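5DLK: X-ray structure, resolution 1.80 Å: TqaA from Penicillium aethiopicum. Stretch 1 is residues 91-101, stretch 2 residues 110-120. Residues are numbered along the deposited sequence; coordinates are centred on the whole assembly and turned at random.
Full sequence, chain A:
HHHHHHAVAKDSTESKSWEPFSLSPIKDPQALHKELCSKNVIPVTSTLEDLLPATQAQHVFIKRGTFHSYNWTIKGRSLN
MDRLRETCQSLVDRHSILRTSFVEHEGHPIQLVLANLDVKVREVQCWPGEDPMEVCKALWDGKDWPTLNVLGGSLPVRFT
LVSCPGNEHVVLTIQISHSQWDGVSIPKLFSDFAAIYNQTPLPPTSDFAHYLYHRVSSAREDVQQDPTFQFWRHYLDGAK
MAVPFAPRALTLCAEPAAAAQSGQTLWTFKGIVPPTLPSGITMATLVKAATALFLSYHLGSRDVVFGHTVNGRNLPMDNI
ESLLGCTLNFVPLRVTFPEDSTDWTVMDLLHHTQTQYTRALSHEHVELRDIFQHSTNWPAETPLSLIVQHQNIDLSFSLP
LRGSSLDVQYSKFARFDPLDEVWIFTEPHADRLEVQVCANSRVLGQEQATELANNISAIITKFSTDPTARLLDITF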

ATOM      1  N   LEU A  91       5.374  -0.217  21.042  1.00 29.97           N
ATOM      2  CA  LEU A  91       4.937   0.132  19.694  1.00 29.40           C
ATOM      3  C   LEU A  91       3.573  -0.497  19.391  1.00 28.52           C
ATOM      4  O   LEU A  91       2.667   0.176  18.883  1.00 28.70           O
ATOM      5  CB  LEU A  91       5.972  -0.300  18.660  1.00 27.64           C
ATOM      6  CG  LEU A  91       5.675   0.182  17.234  1.00 27.13           C
ATOM      7  CD1 LEU A  91       5.876   1.691  17.104  1.00 28.94           C
ATOM      8  CD2 LEU A  91       6.547  -0.569  16.237  1.00 26.99           C
ATOM      9  N   VAL A  92       3.421  -1.773  19.726  1.00 24.96           N
ATOM     10  CA  VAL A  92       2.174  -2.485  19.481  1.00 28.14           C
ATOM     11  C   VAL A  92       1.043  -1.958  20.377  1.00 30.23           C
ATOM     12  O   VAL A  92      -0.107  -1.846  19.938  1.00 27.42           O
ATOM     13  CB  VAL A  92       2.371  -3.986  19.674  1.00 26.97           C
ATOM     14  CG1 VAL A  92       1.060  -4.737  19.524  1.00 27.91           C
ATOM     15  CG2 VAL A  92       3.397  -4.487  18.661  1.00 27.14           C
ATOM     16  N   ASP A  93       1.371  -1.608  21.622  1.00 29.02           N
ATOM     17  CA  ASP A  93       0.428  -0.907  22.493  1.00 26.66           C
ATOM     18  C   ASP A  93      -0.137   0.352  21.825  1.00 29.01           C
ATOM     19  O   ASP A  93      -1.342   0.611  21.871  1.00 31.37           O
ATOM     20  CB  ASP A  93       1.102  -0.508  23.817  1.00 29.17           C
ATOM     21  CG  ASP A  93       1.485  -1.698  24.668  1.00 37.19           C
ATOM     22  OD1 ASP A  93       0.922  -2.801  24.472  1.00 35.18           O
ATOM     23  OD2 ASP A  93       2.353  -1.525  25.552  1.00 40.88           O
ATOM     24  N   ARG A  94       0.743   1.132  21.214  1.00 29.06           N
ATOM     25  CA  ARG A  94       0.377   2.421  20.641  1.00 32.53           C
ATOM     26  C   ARG A  94      -0.519   2.335  19.394  1.00 34.17           C
ATOM     27  O   ARG A  94      -1.413   3.164  19.222  1.00 29.92           O
ATOM     28  CB  ARG A  94       1.649   3.208  20.305  1.00 27.33           C
ATOM     29  CG  ARG A  94       1.404   4.557  19.630  1.00 31.73           C
ATOM     30  CD  ARG A  94       2.710   5.314  19.472  1.00 31.49           C
ATOM     31  NE  ARG A  94       2.579   6.561  18.721  1.00 35.17           N
ATOM     32  CZ  ARG A  94       2.049   7.683  19.207  1.00 40.22           C
ATOM     33  NH1 ARG A  94       1.981   8.770  18.446  1.00 40.37           N
ATOM     34  NH2 ARG A  94       1.579   7.721  20.452  1.00 38.44           N
ATOM     35  N   HIS A  95      -0.284   1.350  18.525  1.00 31.13           N
ATOM     36  CA  HIS A  95      -0.993   1.301  17.230  1.00 28.26           C
ATOM     37  C   HIS A  95      -1.873   0.065  17.084  1.00 24.58           C
ATOM     38  O   HIS A  95      -1.365  -1.033  16.884  1.00 27.45           O
ATOM     39  CB  HIS A  95       0.010   1.332  16.073  1.00 28.90           C
ATOM     40  CG  HIS A  95       0.859   2.568  16.033  1.00 29.46           C
ATOM     41  ND1 HIS A  95       0.376   3.790  15.624  1.00 29.45           N
ATOM     42  CD2 HIS A  95       2.171   2.758  16.316  1.00 30.02           C
ATOM     43  CE1 HIS A  95       1.346   4.684  15.671  1.00 30.87           C
ATOM     44  NE2 HIS A  95       2.446   4.084  16.088  1.00 30.82           N
ATOM     45  N   SER A  96      -3.188   0.228  17.137  1.00 22.30           N
ATOM     46  CA  SER A  96      -4.054  -0.946  17.193  1.00 24.25           C
ATOM     47  C   SER A  96      -3.996  -1.795  15.917  1.00 20.78           C
ATOM     48  O   SER A  96      -4.281  -2.995  15.958  1.00 22.07           O
ATOM     49  CB  SER A  96      -5.498  -0.532  17.492  1.00 30.68           C
ATOM     50  OG  SER A  96      -6.080   0.157  16.405  1.00 26.71           O
ATOM     51  N   ILE A  97      -3.608  -1.196  14.787  1.00 19.84           N
ATOM     52  CA  ILE A  97      -3.476  -1.981  13.562  1.00 20.37           C
ATOM     53  C   ILE A  97      -2.405  -3.074  13.730  1.00 20.93           C
ATOM     54  O   ILE A  97      -2.516  -4.144  13.141  1.00 20.93           O
ATOM     55  CB  ILE A  97      -3.132  -1.087  12.329  1.00 20.08           C
ATOM     56  CG1 ILE A  97      -3.254  -1.890  11.027  1.00 22.62           C
ATOM     57  CG2 ILE A  97      -1.737  -0.509  12.441  1.00 19.45           C
ATOM     58  CD1 ILE A  97      -4.599  -2.510  10.819  1.00 23.00           C
ATOM     59  N   LEU A  98      -1.398  -2.820  14.568  1.00 20.91           N
ATOM     60  CA  LEU A  98      -0.328  -3.794  14.793  1.00 21.52           C
ATOM     61  C   LEU A  98      -0.786  -4.935  15.729  1.00 25.98           C
ATOM     62  O   LEU A  98      -0.130  -5.976  15.813  1.00 25.56           O
ATOM     63  CB  LEU A  98       0.928  -3.102  15.353  1.00 22.79           C
ATOM     64  CG  LEU A  98       1.551  -1.963  14.545  1.00 27.33           C
ATOM     65  CD1 LEU A  98       2.811  -1.409  15.206  1.00 26.04           C
ATOM     66  CD2 LEU A  98       1.842  -2.390  13.104  1.00 24.25           C
ATOM     67  N   ARG A  99      -1.915  -4.753  16.416  1.00 24.03           N
ATOM     68  CA  ARG A  99      -2.480  -5.857  17.196  1.00 23.84           C
ATOM     69  C   ARG A  99      -3.769  -6.349  16.581  1.00 25.10           C
ATOM     70  O   ARG A  99      -4.680  -6.795  17.282  1.00 27.28           O
ATOM     71  CB  ARG A  99      -2.719  -5.448  18.653  1.00 26.20           C
ATOM     72  CG  ARG A  99      -2.732  -3.971  18.910  1.00 26.42           C
ATOM     73  CD  ARG A  99      -2.717  -3.688  20.418  1.00 32.28           C
ATOM     74  NE  ARG A  99      -2.861  -2.261  20.646  1.00 28.69           N
ATOM     75  CZ  ARG A  99      -4.029  -1.651  20.773  1.00 25.76           C
ATOM     76  NH1 ARG A  99      -5.152  -2.356  20.727  1.00 30.68           N
ATOM     77  NH2 ARG A  99      -4.071  -0.345  20.948  1.00 28.71           N
ATOM     78  N   THR A 100      -3.853  -6.259  15.257  1.00 23.14           N
ATOM     79  CA  THR A 100      -5.032  -6.729  14.554  1.00 20.47           C
ATOM     80  C   THR A 100      -4.820  -8.112  13.936  1.00 22.70           C
ATOM     81  O   THR A 100      -3.773  -8.406  13.351  1.00 22.67           O
ATOM     82  CB  THR A 100      -5.444  -5.699  13.457  1.00 20.36           C
ATOM     83  OG1 THR A 100      -5.784  -4.465  14.086  1.00 23.19           O
ATOM     84  CG2 THR A 100      -6.624  -6.180  12.696  1.00 23.56           C
ATOM     85  N   SER A 101      -5.847  -8.942  14.072  1.00 21.29           N
ATOM     86  CA  SER A 101      -5.925 -10.277  13.521  1.00 24.34           C
ATOM     87  C   SER A 101      -6.988 -10.271  12.415  1.00 27.56           C
ATOM     88  O   SER A 101      -8.015  -9.591  12.543  1.00 25.75           O
ATOM     89  CB  SER A 101      -6.269 -11.265  14.653  1.00 23.39           C
ATOM     90  OG  SER A 101      -6.869 -12.454  14.188  1.00 27.97           O
ATOM     91  N   ILE A 110     -12.673  -9.740   7.895  1.00 28.64           N
ATOM     92  CA  ILE A 110     -12.923  -8.852   9.011  1.00 24.80           C
ATOM     93  C   ILE A 110     -11.646  -8.695   9.791  1.00 20.99           C
ATOM     94  O   ILE A 110     -10.779  -9.564   9.730  1.00 27.27           O
ATOM     95  CB  ILE A 110     -14.021  -9.399   9.937  1.00 30.79           C
ATOM     96  CG1 ILE A 110     -13.661 -10.812  10.365  1.00 29.54           C
ATOM     97  CG2 ILE A 110     -15.357  -9.418   9.209  1.00 32.06           C
ATOM     98  CD1 ILE A 110     -14.586 -11.388  11.438  1.00 32.35           C
ATOM     99  N   GLN A 111     -11.510  -7.598  10.517  1.00 22.55           N
ATOM    100  CA  GLN A 111     -10.339  -7.464  11.358  1.00 24.33           C
ATOM    101  C   GLN A 111     -10.742  -7.396  12.843  1.00 24.81           C
ATOM    102  O   GLN A 111     -11.681  -6.709  13.224  1.00 24.39           O
ATOM    103  CB  GLN A 111      -9.500  -6.255  10.921  1.00 33.13           C
ATOM    104  CG  GLN A 111     -10.179  -4.929  10.955  1.00 29.20           C
ATOM    105  CD  GLN A 111      -9.500  -3.880  10.059  1.00 26.45           C
ATOM    106  OE1 GLN A 111      -8.284  -3.686  10.083  1.00 21.66           O
ATOM    107  NE2 GLN A 111     -10.311  -3.162   9.301  1.00 24.89           N
ATOM    108  N   LEU A 112     -10.057  -8.201  13.649  1.00 26.70           N
ATOM    109  CA  LEU A 112     -10.262  -8.227  15.094  1.00 25.79           C
ATOM    110  C   LEU A 112      -9.143  -7.434  15.739  1.00 22.61           C
ATOM    111  O   LEU A 112      -7.981  -7.817  15.652  1.00 24.35           O
ATOM    112  CB  LEU A 112     -10.278  -9.667  15.622  1.00 24.82           C
ATOM    113  CG  LEU A 112     -11.484 -10.563  15.321  1.00 28.58           C
ATOM    114  CD1 LEU A 112     -11.533 -11.012  13.863  1.00 32.25           C
ATOM    115  CD2 LEU A 112     -11.499 -11.767  16.238  1.00 33.46           C
ATOM    116  N   VAL A 113      -9.490  -6.313  16.354  1.00 23.75           N
ATOM    117  CA  VAL A 113      -8.520  -5.511  17.066  1.00 24.22           C
ATOM    118  C   VAL A 113      -8.389  -6.100  18.469  1.00 27.60           C
ATOM    119  O   VAL A 113      -9.360  -6.160  19.206  1.00 25.19           O
ATOM    120  CB  VAL A 113      -8.931  -4.041  17.152  1.00 28.65           C
ATOM    121  CG1 VAL A 113      -7.828  -3.220  17.794  1.00 28.07           C
ATOM    122  CG2 VAL A 113      -9.269  -3.490  15.749  1.00 24.55           C
ATOM    123  N   LEU A 114      -7.187  -6.543  18.811  1.00 27.25           N
ATOM    124  CA  LEU A 114      -6.927  -7.117  20.127  1.00 22.74           C
ATOM    125  C   LEU A 114      -6.356  -6.085  21.096  1.00 27.14           C
ATOM    126  O   LEU A 114      -5.679  -5.142  20.694  1.00 25.21           O
ATOM    127  CB  LEU A 114      -5.961  -8.291  20.000  1.00 27.64           C
ATOM    128  CG  LEU A 114      -6.401  -9.429  19.082  1.00 22.98           C
ATOM    129  CD1 LEU A 114      -5.443 -10.637  19.191  1.00 25.63           C
ATOM    130  CD2 LEU A 114      -7.841  -9.842  19.366  1.00 25.04           C
ATOM    131  N   ALA A 115      -6.635  -6.281  22.386  1.00 27.45           N
ATOM    132  CA  ALA A 115      -6.000  -5.511  23.444  1.00 25.45           C
ATOM    133  C   ALA A 115      -5.469  -6.505  24.480  1.00 26.15           C
ATOM    134  O   ALA A 115      -5.671  -7.717  24.341  1.00 25.48           O
ATOM    135  CB  ALA A 115      -6.980  -4.523  24.082  1.00 29.42           C
ATOM    136  N   ASN A 116      -4.798  -5.990  25.506  1.00 29.94           N
ATOM    137  CA  ASN A 116      -4.117  -6.850  26.484  1.00 33.97           C
ATOM    138  C   ASN A 116      -3.246  -7.875  25.765  1.00 37.60           C
ATOM    139  O   ASN A 116      -3.240  -9.065  26.095  1.00 33.55           O
ATOM    140  CB  ASN A 116      -5.130  -7.536  27.396  1.00 34.12           C
ATOM    141  CG  ASN A 116      -5.908  -6.543  28.240  1.00 40.09           C
ATOM    142  OD1 ASN A 116      -7.021  -6.142  27.886  1.00 41.28           O
ATOM    143  ND2 ASN A 116      -5.312  -6.113  29.348  1.00 44.03           N
ATOM    144  N   LEU A 117      -2.535  -7.385  24.752  1.00 34.54           N
ATOM    145  CA  LEU A 117      -1.735  -8.229  23.881  1.00 37.21           C
ATOM    146  C   LEU A 117      -0.265  -8.167  24.275  1.00 35.57           C
ATOM    147  O   LEU A 117       0.380  -7.130  24.110  1.00 33.12           O
ATOM    148  CB  LEU A 117      -1.904  -7.805  22.414  1.00 32.92           C
ATOM    149  CG  LEU A 117      -1.329  -8.827  21.435  1.00 36.20           C
ATOM    150  CD1 LEU A 117      -2.151 -10.102  21.470  1.00 33.77           C
ATOM    151  CD2 LEU A 117      -1.270  -8.261  20.035  1.00 35.40           C
ATOM    152  N   ASP A 118       0.253  -9.279  24.796  1.00 34.27           N
ATOM    153  CA  ASP A 118       1.672  -9.393  25.110  1.00 37.60           C
ATOM    154  C   ASP A 118       2.488  -9.645  23.849  1.00 38.43           C
ATOM    155  O   ASP A 118       2.235 -10.601  23.120  1.00 40.68           O
ATOM    156  CB  ASP A 118       1.936 -10.529  26.109  1.00 43.51           C
ATOM    157  CG  ASP A 118       0.917 -10.582  27.231  1.00 52.49           C
ATOM    158  OD1 ASP A 118       0.395  -9.517  27.620  1.00 53.82           O
ATOM    159  OD2 ASP A 118       0.637 -11.698  27.728  1.00 60.19           O
ATOM    160  N   VAL A 119       3.469  -8.789  23.597  1.00 34.13           N
ATOM    161  CA  VAL A 119       4.372  -9.002  22.481  1.00 35.10           C
ATOM    162  C   VAL A 119       5.522  -9.914  22.909  1.00 35.27           C
ATOM    163  O   VAL A 119       6.269  -9.593  23.829  1.00 35.24           O
ATOM    164  CB  VAL A 119       4.926  -7.666  21.949  1.00 31.55           C
ATOM    165  CG1 VAL A 119       5.985  -7.909  20.884  1.00 28.25           C
ATOM    166  CG2 VAL A 119       3.783  -6.816  21.407  1.00 29.17           C
ATOM    167  N   LYS A 120       5.642 -11.061  22.255  1.00 29.95           N
ATOM    168  CA  LYS A 120       6.759 -11.965  22.505  1.00 31.51           C
ATOM    169  C   LYS A 120       7.696 -11.954  21.303  1.00 33.73           C
ATOM    170  O   LYS A 120       7.276 -12.251  20.178  1.00 29.46           O
ATOM    171  CB  LYS A 120       6.265 -13.387  22.781  1.00 27.05           C
ATOM    172  CG  LYS A 120       5.386 -13.519  24.040  1.00 37.90           C
ATOM    173  CD  LYS A 120       6.067 -12.889  25.251  1.00 38.72           C
ATOM    174  CE  LYS A 120       5.466 -13.372  26.570  1.00 48.18           C
ATOM    175  NZ  LYS A 120       4.050 -12.947  26.727  1.00 50.32           N
TER
HETATM  176  O   HOH W   1      -0.162  -4.485  22.871  1.00 31.83           O
HETATM  177  O   HOH W   2      -7.482  -2.543  12.832  1.00 23.33           O

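Arg99 has more of its surface covered by the opposing stretch than any other residue here, and its backbone and side chain take separate parts in the contact. Its carbonyl accepts a hydrogen bond from the backbone of the second stretch, Leu114 N to Arg99 O at 2.9 Å. The side-chain hydrogen bond has the opposite sense: Arg99 NH1 donates to Leu114 O at 2.8 Å, with the carbonyl oxygen at the edge of the guanidinium and near its plane, where the N-H bonds point. The remaining donors turn back to the end of the helix at 91-94. Arg99 NE donates to Val92 O at 2.9 Å, and Arg99 NH2 to Asp93 O at 3.0 Å. An arginine suits this place because its planar head carries several donors that can serve carbonyls on different segments at once, while its aliphatic portion can pack against apolar neighbours.

Ser101, with the second largest covered area, belongs to the antiparallel pairing proper. It forms a hydrogen-bonded pair with Leu112, in which Ser101 N donates to Leu112 O at 2.9 Å and Leu112 N donates to Ser101 O at 2.7 Å, both nearly linear. The short serine side chain places little bulk beside Leu112 on the same face of the sheet, where Ser101 CB and Leu112 CB are 4.4 Å apart, and its hydroxyl is satisfied elsewhere in the structure. One step back, Thr100 and Val113 form the non-hydrogen-bonded pair, with side chains on the other face. Here Thr100 CA approaches Leu112 O at 3.3 Å in a CA-H...O contact. Beta-branched residues such as these two are at home in extended strands. Thr100 OG1 also donates to Ser96 O at 2.8 Å, tying the strand to the preceding 3-10 segment, and a water donates to both Thr100 OG1 (2.9 Å) and Gln111 OE1 (3.1 Å).

Leu117 comes third. Lying beyond the strand, it directs its side chain toward the first stretch, where one methyl of this apolar side chain, Leu117 CD2, meets Arg99 CB at 3.5 Å and Val92 CG1 at 4.3 Å. Val119 adds to this apolar patch, Val119 CG2 lying 3.6 Å from Val92 CB. At the exposed margin, Asp93 OD1 is 4.4 Å from Leu117 O, and a water spans the gap by donating to Asp93 OD1 at 2.6 Å and to Leu117 O at 3.0 Å, as suits two acceptors.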